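PDB 2P62: DUF4276 family protein from Pyrococcus horikoshii, which is of unknown function but belongs to a Toprim-like family, and so may act on nucleic acids with the help of a divalent metal. Local coordinates for residues V78-K83 with R113-R118; D103-V108 with G122-E127; K161-L166 with E209-I214; R225-S228 with L232-L235. One frame throughout, in Å; residues are numbered along the deposited sequence.

Interaction 1: V78-K83 with R113-R118; sequences VLDSVK and REREVR
Near the edge of the mixed sheet in this Toprim-like alpha/beta fold, helix 71-84 is tied to the loop entering strand 118-120 by a salt bridge between Asp-80 and Arg-115. Arg-115 NH2 donates to Asp-80 OD2 at 2.8 Å, with an N-H...O angle of 143°; a second, weak bond runs from Arg-115 NH1 to the same OD2 at 3.3 Å. Both terminal nitrogens, NH1 and NH2, thus share one carboxylate oxygen, and NH2 comes down on it from above the carboxylate plane, 63° out. The arginine chain bends about CB-CG (chi2 -78°), which brings one guanidinium face onto Leu-79 CB. That CB is 3.4 Å from Arg-115 NH2 and offset toward the rim, while Leu-79 CD2 reaches Arg-115 NE at 3.7 Å. Lys-83 CE approaches the guanidinium edge, 4.1 Å from Arg-115 NH1. Arg-115 NH1 has Glu-127 as a second salt-bridge partner, Lys-83 also touches Glu-127, and Lys-76 pairs with Asp-80 OD1. Such a charged network, with an apolar floor beneath the guanidinium, fastens a helix to the loop before an edge strand in a Toprim-like alpha/beta fold.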
loop_
_atom_site.group_PDB
_atom_site.type_symbol
_atom_site.label_atom_id
_atom_site.label_comp_id
_atom_site.label_asym_id
_atom_site.label_seq_id
_atom_site.Cartn_x
_atom_site.Cartn_y
_atom_site.Cartn_z
ATOM N N VAL A 78 23.155 5.869 16.278
ATOM C CA VAL A 78 22.719 7.196 16.705
ATOM C C VAL A 78 23.341 7.586 18.050
ATOM O O VAL A 78 23.924 8.664 18.178
ATOM C CB VAL A 78 21.161 7.298 16.783
ATOM C CG1 VAL A 78 20.761 8.667 17.271
ATOM C CG2 VAL A 78 20.540 7.062 15.407
ATOM N N LEU A 79 23.238 6.697 19.035
ATOM C CA LEU A 79 23.799 6.929 20.365
ATOM C C LEU A 79 25.305 7.185 20.322
ATOM O O LEU A 79 25.808 8.082 20.995
ATOM C CB LEU A 79 23.515 5.725 21.264
ATOM C CG LEU A 79 22.384 5.757 22.288
ATOM C CD1 LEU A 79 21.207 6.565 21.797
ATOM C CD2 LEU A 79 21.987 4.329 22.583
ATOM N N ASP A 80 26.033 6.381 19.553
ATOM C CA ASP A 80 27.479 6.570 19.449
ATOM C C ASP A 80 27.753 7.914 18.758
ATOM O O ASP A 80 28.623 8.678 19.186
ATOM C CB ASP A 80 28.126 5.407 18.674
ATOM C CG ASP A 80 28.239 4.118 19.512
ATOM O OD1 ASP A 80 28.366 3.031 18.910
ATOM O OD2 ASP A 80 28.228 4.180 20.768
ATOM N N SER A 81 27.000 8.213 17.702
ATOM C CA SER A 81 27.181 9.478 17.001
ATOM C C SER A 81 26.924 10.638 17.968
ATOM O O SER A 81 27.619 11.651 17.925
ATOM C CB SER A 81 26.234 9.569 15.797
ATOM O OG SER A 81 26.489 8.533 14.861
ATOM N N VAL A 82 25.934 10.495 18.846
ATOM C CA VAL A 82 25.645 11.556 19.803
ATOM C C VAL A 82 26.794 11.686 20.812
ATOM O O VAL A 82 27.196 12.792 21.168
ATOM C CB VAL A 82 24.307 11.303 20.560
ATOM C CG1 VAL A 82 24.098 12.369 21.641
ATOM C CG2 VAL A 82 23.143 11.331 19.583
ATOM N N LYS A 83 27.330 10.562 21.270
ATOM C CA LYS A 83 28.429 10.620 22.225
ATOM C C LYS A 83 29.613 11.354 21.594
ATOM O O LYS A 83 30.260 12.176 22.241
ATOM C CB LYS A 83 28.870 9.215 22.642
ATOM C CG LYS A 83 29.810 9.212 23.845
ATOM C CD LYS A 83 30.741 8.001 23.872
ATOM C CE LYS A 83 29.984 6.685 23.992
ATOM N NZ LYS A 83 30.911 5.513 23.918
ATOM N N ARG A 113 22.892 -2.332 25.939
ATOM C CA ARG A 113 23.907 -3.002 26.749
ATOM C C ARG A 113 25.209 -2.177 26.772
ATOM O O ARG A 113 25.536 -1.503 25.799
ATOM C CB ARG A 113 24.155 -4.397 26.174
ATOM C CG ARG A 113 24.033 -5.512 27.189
ATOM C CD ARG A 113 25.403 -5.931 27.681
ATOM N NE ARG A 113 26.257 -6.365 26.577
ATOM C CZ ARG A 113 27.441 -6.954 26.731
ATOM N NH1 ARG A 113 27.918 -7.187 27.950
ATOM N NH2 ARG A 113 28.152 -7.303 25.665
ATOM N N GLU A 114 25.939 -2.222 27.885
ATOM C CA GLU A 114 27.195 -1.470 28.027
ATOM C C GLU A 114 26.943 0.041 27.996
ATOM O O GLU A 114 27.805 0.820 27.572
ATOM C CB GLU A 114 28.193 -1.835 26.915
ATOM C CG GLU A 114 28.705 -3.273 26.956
ATOM C CD GLU A 114 29.650 -3.546 28.124
ATOM O OE1 GLU A 114 30.035 -4.720 28.309
ATOM O OE2 GLU A 114 30.013 -2.596 28.852
ATOM N N ARG A 115 25.754 0.443 28.444
ATOM C CA ARG A 115 25.351 1.850 28.473
ATOM C C ARG A 115 24.991 2.263 29.888
ATOM O O ARG A 115 24.374 1.492 30.621
ATOM C CB ARG A 115 24.105 2.092 27.601
ATOM C CG ARG A 115 24.264 1.878 26.102
ATOM C CD ARG A 115 24.963 3.050 25.422
ATOM N NE ARG A 115 25.052 2.838 23.979
ATOM C CZ ARG A 115 25.818 3.552 23.157
ATOM N NH1 ARG A 115 26.570 4.534 23.631
ATOM N NH2 ARG A 115 25.835 3.271 21.858
ATOM N N GLU A 116 25.376 3.475 30.268
ATOM C CA GLU A 116 25.023 3.999 31.582
ATOM C C GLU A 116 23.587 4.458 31.340
ATOM O O GLU A 116 23.320 5.200 30.394
ATOM C CB GLU A 116 25.891 5.211 31.957
ATOM C CG GLU A 116 27.396 4.969 31.933
ATOM C CD GLU A 116 27.894 4.176 33.130
ATOM O OE1 GLU A 116 29.107 3.861 33.170
ATOM O OE2 GLU A 116 27.079 3.870 34.034
ATOM N N VAL A 117 22.663 4.013 32.182
ATOM C CA VAL A 117 21.269 4.373 32.012
ATOM C C VAL A 117 20.671 5.009 33.261
ATOM O O VAL A 117 21.158 4.797 34.370
ATOM C CB VAL A 117 20.429 3.131 31.613
ATOM C CG1 VAL A 117 20.349 2.152 32.779
ATOM C CG2 VAL A 117 19.051 3.555 31.206
ATOM N N ARG A 118 19.618 5.795 33.060
ATOM C CA ARG A 118 18.903 6.483 34.133
ATOM C C ARG A 118 17.493 6.718 33.619
ATOM O O ARG A 118 17.306 7.186 32.493
ATOM C CB ARG A 118 19.551 7.837 34.445
ATOM C CG ARG A 118 18.970 8.548 35.665
ATOM C CD ARG A 118 18.705 10.014 35.374
ATOM N NE ARG A 118 19.782 10.597 34.573
ATOM C CZ ARG A 118 19.618 11.611 33.729
ATOM N NH1 ARG A 118 18.419 12.165 33.573
ATOM N NH2 ARG A 118 20.650 12.059 33.028
#

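Interaction 2: D103-V108 with G122-E127; sequences DVFEWV and GAIVTE
Phe-105 and Ile-124 pack helix 104-109 against strand 123-126, a helix-on-sheet contact at the outer end of the alpha/beta fold, where strands 118-120 and 123-126 form a beta hairpin. The main apolar contact is a CH-pi interaction: Ile-124 CD1 sits over one face of the Phe-105 ring, 4.1 Å from its centroid and 22° off the normal. Ile-124 CG1 lies on the same side but beyond the CE2-CZ rim, 3.6 Å from Phe-105 CE2 and 3.7 Å from CZ. With CG anti to the backbone N (chi1 -173°), the phenyl group leans out from the helix over the strand, and the extended Ile-124 chain (chi2 176°) carries CD1 on toward the helix. There Val-108, one turn further along, meets it, CG1 to Ile-124 CD1 at 4.2 Å. Pro-133 and Val-119 also touch Phe-105, so the ring bridges strands on two sides of Ile-124. Cut back to an alanine, Phe-105 would probably leave a gap beside Ile-124 CG1 and CD1 and deprive them of their aromatic partner, with Val-108 still touching CD1. The polar contacts are local. Asp-103 is the N-cap of the helix, its OD1 accepting from Phe-105 N at 2.8 Å, which fixes the first turn from which the ring projects. At the hairpin turn, Gly-122 O approaches the ring edge, 4.2 Å from Phe-105 CE2.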
loop_
_atom_site.group_PDB
_atom_site.type_symbol
_atom_site.label_atom_id
_atom_site.label_comp_id
_atom_site.label_asym_id
_atom_site.label_seq_id
_atom_site.Cartn_x
_atom_site.Cartn_y
_atom_site.Cartn_z
ATOM N N ASP A 103 6.959 -6.492 27.100
ATOM C CA ASP A 103 6.755 -5.077 27.367
ATOM C C ASP A 103 7.753 -4.243 26.558
ATOM O O ASP A 103 8.953 -4.521 26.541
ATOM C CB ASP A 103 6.882 -4.824 28.874
ATOM C CG ASP A 103 6.521 -3.412 29.263
ATOM O OD1 ASP A 103 7.306 -2.498 28.946
ATOM O OD2 ASP A 103 5.452 -3.203 29.880
ATOM N N VAL A 104 7.250 -3.226 25.875
ATOM C CA VAL A 104 8.109 -2.390 25.049
ATOM C C VAL A 104 9.285 -1.781 25.823
ATOM O O VAL A 104 10.378 -1.615 25.270
ATOM C CB VAL A 104 7.284 -1.277 24.361
ATOM C CG1 VAL A 104 6.693 -0.340 25.402
ATOM C CG2 VAL A 104 8.141 -0.532 23.357
ATOM N N PHE A 105 9.075 -1.460 27.096
ATOM C CA PHE A 105 10.156 -0.891 27.898
ATOM C C PHE A 105 11.322 -1.880 28.000
ATOM O O PHE A 105 12.478 -1.519 27.767
ATOM C CB PHE A 105 9.658 -0.509 29.297
ATOM C CG PHE A 105 10.676 0.237 30.111
ATOM C CD1 PHE A 105 11.660 -0.451 30.827
ATOM C CD2 PHE A 105 10.694 1.630 30.116
ATOM C CE1 PHE A 105 12.651 0.238 31.536
ATOM C CE2 PHE A 105 11.680 2.329 30.821
ATOM C CZ PHE A 105 12.665 1.627 31.534
ATOM N N GLU A 106 11.023 -3.127 28.347
ATOM C CA GLU A 106 12.063 -4.149 28.439
ATOM C C GLU A 106 12.695 -4.385 27.050
ATOM O O GLU A 106 13.911 -4.536 26.925
ATOM C CB GLU A 106 11.471 -5.456 28.983
ATOM C CG GLU A 106 11.083 -5.406 30.460
ATOM C CD GLU A 106 10.256 -6.617 30.896
ATOM O OE1 GLU A 106 10.628 -7.753 30.510
ATOM O OE2 GLU A 106 9.246 -6.440 31.625
ATOM N N TRP A 107 11.864 -4.395 26.008
ATOM C CA TRP A 107 12.346 -4.605 24.647
ATOM C C TRP A 107 13.437 -3.582 24.294
ATOM O O TRP A 107 14.541 -3.938 23.866
ATOM C CB TRP A 107 11.161 -4.519 23.677
ATOM C CG TRP A 107 11.498 -4.776 22.237
ATOM C CD1 TRP A 107 12.170 -5.849 21.724
ATOM C CD2 TRP A 107 11.185 -3.926 21.123
ATOM N NE1 TRP A 107 12.297 -5.716 20.356
ATOM C CE2 TRP A 107 11.703 -4.547 19.963
ATOM C CE3 TRP A 107 10.514 -2.701 20.994
ATOM C CZ2 TRP A 107 11.578 -3.981 18.689
ATOM C CZ3 TRP A 107 10.387 -2.135 19.721
ATOM C CH2 TRP A 107 10.918 -2.779 18.586
ATOM N N VAL A 108 13.143 -2.305 24.501
ATOM C CA VAL A 108 14.115 -1.266 24.208
ATOM C C VAL A 108 15.340 -1.383 25.117
ATOM O O VAL A 108 16.478 -1.334 24.653
ATOM C CB VAL A 108 13.474 0.125 24.370
ATOM C CG1 VAL A 108 14.521 1.227 24.163
ATOM C CG2 VAL A 108 12.342 0.271 23.370
ATOM N N GLY A 122 9.543 8.113 32.858
ATOM C CA GLY A 122 9.243 6.979 32.006
ATOM C C GLY A 122 10.144 6.859 30.786
ATOM O O GLY A 122 9.897 6.024 29.921
ATOM N N ALA A 123 11.183 7.683 30.699
ATOM C CA ALA A 123 12.100 7.602 29.569
ATOM C C ALA A 123 13.438 7.014 30.009
ATOM O O ALA A 123 13.806 7.105 31.179
ATOM C CB ALA A 123 12.309 8.971 28.967
ATOM N N ILE A 124 14.151 6.389 29.074
ATOM C CA ILE A 124 15.463 5.801 29.356
ATOM C C ILE A 124 16.492 6.827 28.861
ATOM O O ILE A 124 16.551 7.130 27.666
ATOM C CB ILE A 124 15.659 4.449 28.592
ATOM C CG1 ILE A 124 14.593 3.442 29.021
ATOM C CG2 ILE A 124 17.030 3.858 28.889
ATOM C CD1 ILE A 124 14.656 2.131 28.265
ATOM N N VAL A 125 17.291 7.370 29.776
ATOM C CA VAL A 125 18.276 8.372 29.397
ATOM C C VAL A 125 19.672 7.776 29.386
ATOM O O VAL A 125 20.128 7.204 30.374
ATOM C CB VAL A 125 18.253 9.603 30.366
ATOM C CG1 VAL A 125 19.170 10.695 29.851
ATOM C CG2 VAL A 125 16.836 10.144 30.516
ATOM N N THR A 126 20.338 7.904 28.247
ATOM C CA THR A 126 21.688 7.396 28.099
ATOM C C THR A 126 22.361 8.259 27.048
ATOM O O THR A 126 21.730 8.656 26.067
ATOM C CB THR A 126 21.689 5.907 27.664
ATOM O OG1 THR A 126 23.036 5.427 27.585
ATOM C CG2 THR A 126 21.021 5.733 26.323
ATOM N N GLU A 127 23.633 8.579 27.272
ATOM C CA GLU A 127 24.376 9.409 26.336
ATOM C C GLU A 127 23.654 10.748 26.180
ATOM O O GLU A 127 23.766 11.398 25.148
ATOM C CB GLU A 127 24.467 8.696 24.983
ATOM C CG GLU A 127 25.848 8.166 24.587
ATOM C CD GLU A 127 26.583 7.410 25.693
ATOM O OE1 GLU A 127 27.288 8.068 26.487
ATOM O OE2 GLU A 127 26.459 6.164 25.762
#

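Interaction 3: K161-L166 with E209-I214; sequences KLDGIL and EKYIGI
Asp-163 and Tyr-211 link a helix-to-helix corner to the flank of helix 204-218 in the helical part of the chain. The corner is a Schellman motif: Gly-164, with a phi of 78°, ends helix 152-162 through bonds back into its last turn, among them Gly-164 N to Lys-161 O, and the same residue is the N-cap of helix 165-168. The polar contact is one hydrogen bond from Tyr-211 OH to Asp-163 OD1. At 2.5 Å it is very short, a value not to be read closely at this resolution. The two side chains reach toward each other from facing helical elements whose backbones stay well apart, with 10.7 Å between Asp-163 CA and Tyr-211 CA. A chi1 of -178°, with CG opposite the backbone N, carries the Tyr-211 hydroxyl across to the corner. The aspartate oxygen lies at the ring edge, close to the ring plane, and the carboxylate is turned 37° against that plane. The same Asp-163 OD1 also takes a salt bridge from Arg-218, at the C-terminal end of the same helix as Tyr-211; the added positive charge would be expected to stabilise the ionised carboxylate. Thus the hydroxyl of a buried tyrosine is satisfied by an acid that a second partner holds in position. Van der Waals contacts are sparser. Met-215 of helix 204-218 and Leu-222 of helix 220-229 also touch Asp-163. From the helix after the corner, Ile-165 passes the Tyr-211 hydroxyl, its CG1 3.8 Å from Tyr-211 OH.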
loop_
_atom_site.group_PDB
_atom_site.type_symbol
_atom_site.label_atom_id
_atom_site.label_comp_id
_atom_site.label_asym_id
_atom_site.label_seq_id
_atom_site.Cartn_x
_atom_site.Cartn_y
_atom_site.Cartn_z
ATOM N N LYS A 161 -15.436 3.863 16.560
ATOM C CA LYS A 161 -16.537 3.741 17.503
ATOM C C LYS A 161 -17.045 5.127 17.911
ATOM O O LYS A 161 -18.221 5.436 17.742
ATOM C CB LYS A 161 -16.080 2.960 18.739
ATOM C CG LYS A 161 -17.184 2.674 19.745
ATOM C CD LYS A 161 -16.697 1.680 20.786
ATOM C CE LYS A 161 -17.795 1.283 21.754
ATOM N NZ LYS A 161 -17.332 0.207 22.673
ATOM N N LEU A 162 -16.160 5.966 18.438
ATOM C CA LEU A 162 -16.560 7.307 18.857
ATOM C C LEU A 162 -17.252 8.066 17.744
ATOM O O LEU A 162 -18.157 8.866 17.991
ATOM C CB LEU A 162 -15.348 8.110 19.319
ATOM C CG LEU A 162 -14.535 7.495 20.462
ATOM C CD1 LEU A 162 -13.523 8.529 20.968
ATOM C CD2 LEU A 162 -15.458 7.067 21.586
ATOM N N ASP A 163 -16.820 7.799 16.515
ATOM C CA ASP A 163 -17.367 8.449 15.330
ATOM C C ASP A 163 -18.734 7.850 14.971
ATOM O O ASP A 163 -19.393 8.303 14.035
ATOM C CB ASP A 163 -16.385 8.273 14.168
ATOM C CG ASP A 163 -16.608 9.268 13.044
ATOM O OD1 ASP A 163 -16.021 9.066 11.972
ATOM O OD2 ASP A 163 -17.351 10.253 13.217
ATOM N N GLY A 164 -19.151 6.828 15.714
ATOM C CA GLY A 164 -20.432 6.195 15.451
ATOM C C GLY A 164 -20.457 5.227 14.276
ATOM O O GLY A 164 -21.521 4.718 13.909
ATOM N N ILE A 165 -19.292 4.962 13.687
ATOM C CA ILE A 165 -19.195 4.056 12.540
ATOM C C ILE A 165 -19.550 2.610 12.907
ATOM O O ILE A 165 -20.392 1.989 12.257
ATOM C CB ILE A 165 -17.759 4.042 11.922
ATOM C CG1 ILE A 165 -17.311 5.460 11.532
ATOM C CG2 ILE A 165 -17.733 3.130 10.703
ATOM C CD1 ILE A 165 -18.113 6.099 10.422
ATOM N N LEU A 166 -18.906 2.076 13.943
ATOM C CA LEU A 166 -19.139 0.693 14.357
ATOM C C LEU A 166 -20.581 0.445 14.774
ATOM O O LEU A 166 -21.049 -0.693 14.788
ATOM C CB LEU A 166 -18.194 0.317 15.501
ATOM C CG LEU A 166 -16.699 0.497 15.228
ATOM C CD1 LEU A 166 -15.884 -0.163 16.346
ATOM C CD2 LEU A 166 -16.359 -0.113 13.879
ATOM N N GLU A 209 -4.782 8.447 6.899
ATOM C CA GLU A 209 -4.451 9.846 6.607
ATOM C C GLU A 209 -5.707 10.600 6.187
ATOM O O GLU A 209 -5.997 11.680 6.699
ATOM C CB GLU A 209 -3.421 9.950 5.467
ATOM C CG GLU A 209 -1.996 9.541 5.837
ATOM C CD GLU A 209 -1.003 9.676 4.681
ATOM O OE1 GLU A 209 -0.860 10.796 4.139
ATOM O OE2 GLU A 209 -0.370 8.659 4.317
ATOM N N LYS A 210 -6.448 10.021 5.249
ATOM C CA LYS A 210 -7.665 10.645 4.757
ATOM C C LYS A 210 -8.710 10.790 5.864
ATOM O O LYS A 210 -9.164 11.894 6.156
ATOM C CB LYS A 210 -8.249 9.828 3.605
ATOM C CG LYS A 210 -9.443 10.482 2.954
ATOM C CD LYS A 210 -10.052 9.601 1.888
ATOM C CE LYS A 210 -11.314 10.240 1.313
ATOM N NZ LYS A 210 -12.140 9.224 0.591
ATOM N N TYR A 211 -9.077 9.669 6.476
ATOM C CA TYR A 211 -10.071 9.646 7.546
ATOM C C TYR A 211 -9.744 10.605 8.695
ATOM O O TYR A 211 -10.606 11.359 9.158
ATOM C CB TYR A 211 -10.210 8.218 8.080
ATOM C CG TYR A 211 -11.246 8.051 9.170
ATOM C CD1 TYR A 211 -12.557 8.502 8.994
ATOM C CD2 TYR A 211 -10.922 7.410 10.370
ATOM C CE1 TYR A 211 -13.524 8.318 9.986
ATOM C CE2 TYR A 211 -11.878 7.221 11.364
ATOM C CZ TYR A 211 -13.179 7.680 11.163
ATOM O OH TYR A 211 -14.122 7.503 12.147
ATOM N N ILE A 212 -8.501 10.596 9.154
ATOM C CA ILE A 212 -8.138 11.482 10.248
ATOM C C ILE A 212 -8.027 12.924 9.769
ATOM O O ILE A 212 -8.476 13.848 10.447
ATOM C CB ILE A 212 -6.818 11.031 10.898
ATOM C CG1 ILE A 212 -7.025 9.652 11.538
ATOM C CG2 ILE A 212 -6.343 12.074 11.916
ATOM C CD1 ILE A 212 -5.823 9.109 12.285
ATOM N N GLY A 213 -7.443 13.106 8.589
ATOM C CA GLY A 213 -7.281 14.438 8.030
ATOM C C GLY A 213 -8.598 15.164 7.863
ATOM O O GLY A 213 -8.700 16.366 8.099
ATOM N N ILE A 214 -9.620 14.435 7.443
ATOM C CA ILE A 214 -10.926 15.035 7.269
ATOM C C ILE A 214 -11.580 15.325 8.625
ATOM O O ILE A 214 -12.185 16.381 8.802
ATOM C CB ILE A 214 -11.822 14.121 6.419
ATOM C CG1 ILE A 214 -11.304 14.108 4.977
ATOM C CG2 ILE A 214 -13.262 14.589 6.481
ATOM C CD1 ILE A 214 -12.040 13.143 4.060
#

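Interaction 4: R225-S228 with L232-L235; sequences RFLS and LLPL
Leu-227 O accepts two backbone N-H groups from across the turn: Leu-232 N at 2.7 Å, with an almost linear N-H...O angle of 167°, and Leu-233 N at 3.2 Å, bent to 140°. The first donor lies nearly in line with the C=O bond, whereas the second comes from above the carbonyl plane, 54° out. This doubly used carbonyl near the end of helix 220-229 holds Leu-232, just before helix 233-239, and Leu-233, its first residue, close to it. The Leu-227 side chain fits between the two leucines that follow the turn. Its CD2 meets Leu-232 CD1 at 3.8 Å, while Leu-227 CB touches Leu-233 CD1 at 3.6 Å, those two side chains crossing at about a right angle. The other Leu-233 branch, CD2, lies 3.9 Å from Ser-228 CB, so its two methyls straddle the junction of Leu-227 and Ser-228. Trimming Leu-233 to an alanine is likely to open a gap beside Leu-227 CB and take the CD2 contact away from Ser-228 CB, leaving the Leu-227/Leu-232 contact and the backbone bonds to hold the turn. Leu-232 packs against Tyr-134 and Met-136 of strand 129-136 and Phe-16 of helix 11-23. Leu-227 rests on Leu-20 of that same helix, and Phe-226 packs on helix 152-162. The result is a tight turn between two consecutive helices, closed by backbone bonds and leucine packing, which leads the chain from the helical part back to the central sheet.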
loop_
_atom_site.group_PDB
_atom_site.type_symbol
_atom_site.label_atom_id
_atom_site.label_comp_id
_atom_site.label_asym_id
_atom_site.label_seq_id
_atom_site.Cartn_x
_atom_site.Cartn_y
_atom_site.Cartn_z
ATOM N N ARG A 225 -10.420 14.293 21.711
ATOM C CA ARG A 225 -10.988 13.491 22.793
ATOM C C ARG A 225 -10.496 12.051 22.661
ATOM O O ARG A 225 -10.131 11.401 23.647
ATOM C CB ARG A 225 -12.514 13.516 22.717
ATOM C CG ARG A 225 -13.198 12.580 23.691
ATOM C CD ARG A 225 -14.669 12.386 23.346
ATOM N NE ARG A 225 -15.181 11.218 24.054
ATOM C CZ ARG A 225 -16.316 10.590 23.771
ATOM N NH1 ARG A 225 -17.090 11.017 22.776
ATOM N NH2 ARG A 225 -16.665 9.519 24.480
ATOM N N PHE A 226 -10.499 11.556 21.429
ATOM C CA PHE A 226 -10.035 10.212 21.157
ATOM C C PHE A 226 -8.580 10.081 21.604
ATOM O O PHE A 226 -8.241 9.176 22.368
ATOM C CB PHE A 226 -10.190 9.900 19.659
ATOM C CG PHE A 226 -9.220 8.872 19.140
ATOM C CD1 PHE A 226 -8.129 9.262 18.363
ATOM C CD2 PHE A 226 -9.375 7.524 19.451
ATOM C CE1 PHE A 226 -7.207 8.326 17.904
ATOM C CE2 PHE A 226 -8.460 6.577 19.000
ATOM C CZ PHE A 226 -7.373 6.975 18.226
ATOM N N LEU A 227 -7.732 11.001 21.143
ATOM C CA LEU A 227 -6.302 10.997 21.485
ATOM C C LEU A 227 -6.061 11.012 22.993
ATOM O O LEU A 227 -5.068 10.462 23.485
ATOM C CB LEU A 227 -5.599 12.211 20.862
ATOM C CG LEU A 227 -5.447 12.263 19.339
ATOM C CD1 LEU A 227 -4.859 13.614 18.927
ATOM C CD2 LEU A 227 -4.557 11.113 18.869
ATOM N N SER A 228 -6.969 11.658 23.719
ATOM C CA SER A 228 -6.867 11.754 25.168
ATOM C C SER A 228 -7.303 10.450 25.856
ATOM O O SER A 228 -6.597 9.938 26.725
ATOM C CB SER A 228 -7.707 12.937 25.671
ATOM O OG SER A 228 -7.553 13.125 27.071
ATOM N N LEU A 232 -2.751 9.233 23.991
ATOM C CA LEU A 232 -1.784 9.496 22.931
ATOM C C LEU A 232 -1.330 10.947 23.026
ATOM O O LEU A 232 -0.276 11.315 22.519
ATOM C CB LEU A 232 -2.400 9.250 21.546
ATOM C CG LEU A 232 -2.207 7.863 20.930
ATOM C CD1 LEU A 232 -2.969 7.777 19.627
ATOM C CD2 LEU A 232 -0.712 7.601 20.697
ATOM N N LEU A 233 -2.120 11.769 23.697
ATOM C CA LEU A 233 -1.796 13.186 23.832
ATOM C C LEU A 233 -0.440 13.471 24.482
ATOM O O LEU A 233 0.372 14.222 23.941
ATOM C CB LEU A 233 -2.911 13.891 24.599
ATOM C CG LEU A 233 -3.556 15.094 23.911
ATOM C CD1 LEU A 233 -3.736 14.842 22.412
ATOM C CD2 LEU A 233 -4.888 15.374 24.584
ATOM N N PRO A 234 -0.179 12.882 25.655
ATOM C CA PRO A 234 1.105 13.120 26.321
ATOM C C PRO A 234 2.321 12.726 25.481
ATOM O O PRO A 234 3.373 13.352 25.579
ATOM C CB PRO A 234 0.973 12.331 27.632
ATOM C CG PRO A 234 -0.072 11.295 27.321
ATOM C CD PRO A 234 -1.058 12.041 26.479
ATOM N N LEU A 235 2.173 11.701 24.650
ATOM C CA LEU A 235 3.265 11.256 23.781
ATOM C C LEU A 235 3.478 12.277 22.650
ATOM O O LEU A 235 4.607 12.669 22.339
ATOM C CB LEU A 235 2.934 9.892 23.162
ATOM C CG LEU A 235 3.879 9.433 22.038
ATOM C CD1 LEU A 235 5.195 8.945 22.646
ATOM C CD2 LEU A 235 3.234 8.324 21.224
#

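Interactions 1 and 2 form one continuous patch at the outer end of the sheet, their centres about 12 Å apart. They are joined by Arg-115 NH1 to Glu-127 OE2 at 2.7 Å and by the backbone bond of Arg-118 O with Val-125 N, so both meet at strand 123-126 and Glu-127, which follows it. Interactions 3 and 4 lie in the helical part, about 15 Å apart between centres, and meet where Leu-162 CD1 packs on Phe-226 CB at 3.8 Å. Interaction 4 approaches interaction 2 to about 9 Å between nearest atoms, while interaction 1 is about 40 Å from interaction 3 between centres, on opposite sides of the chain's centre.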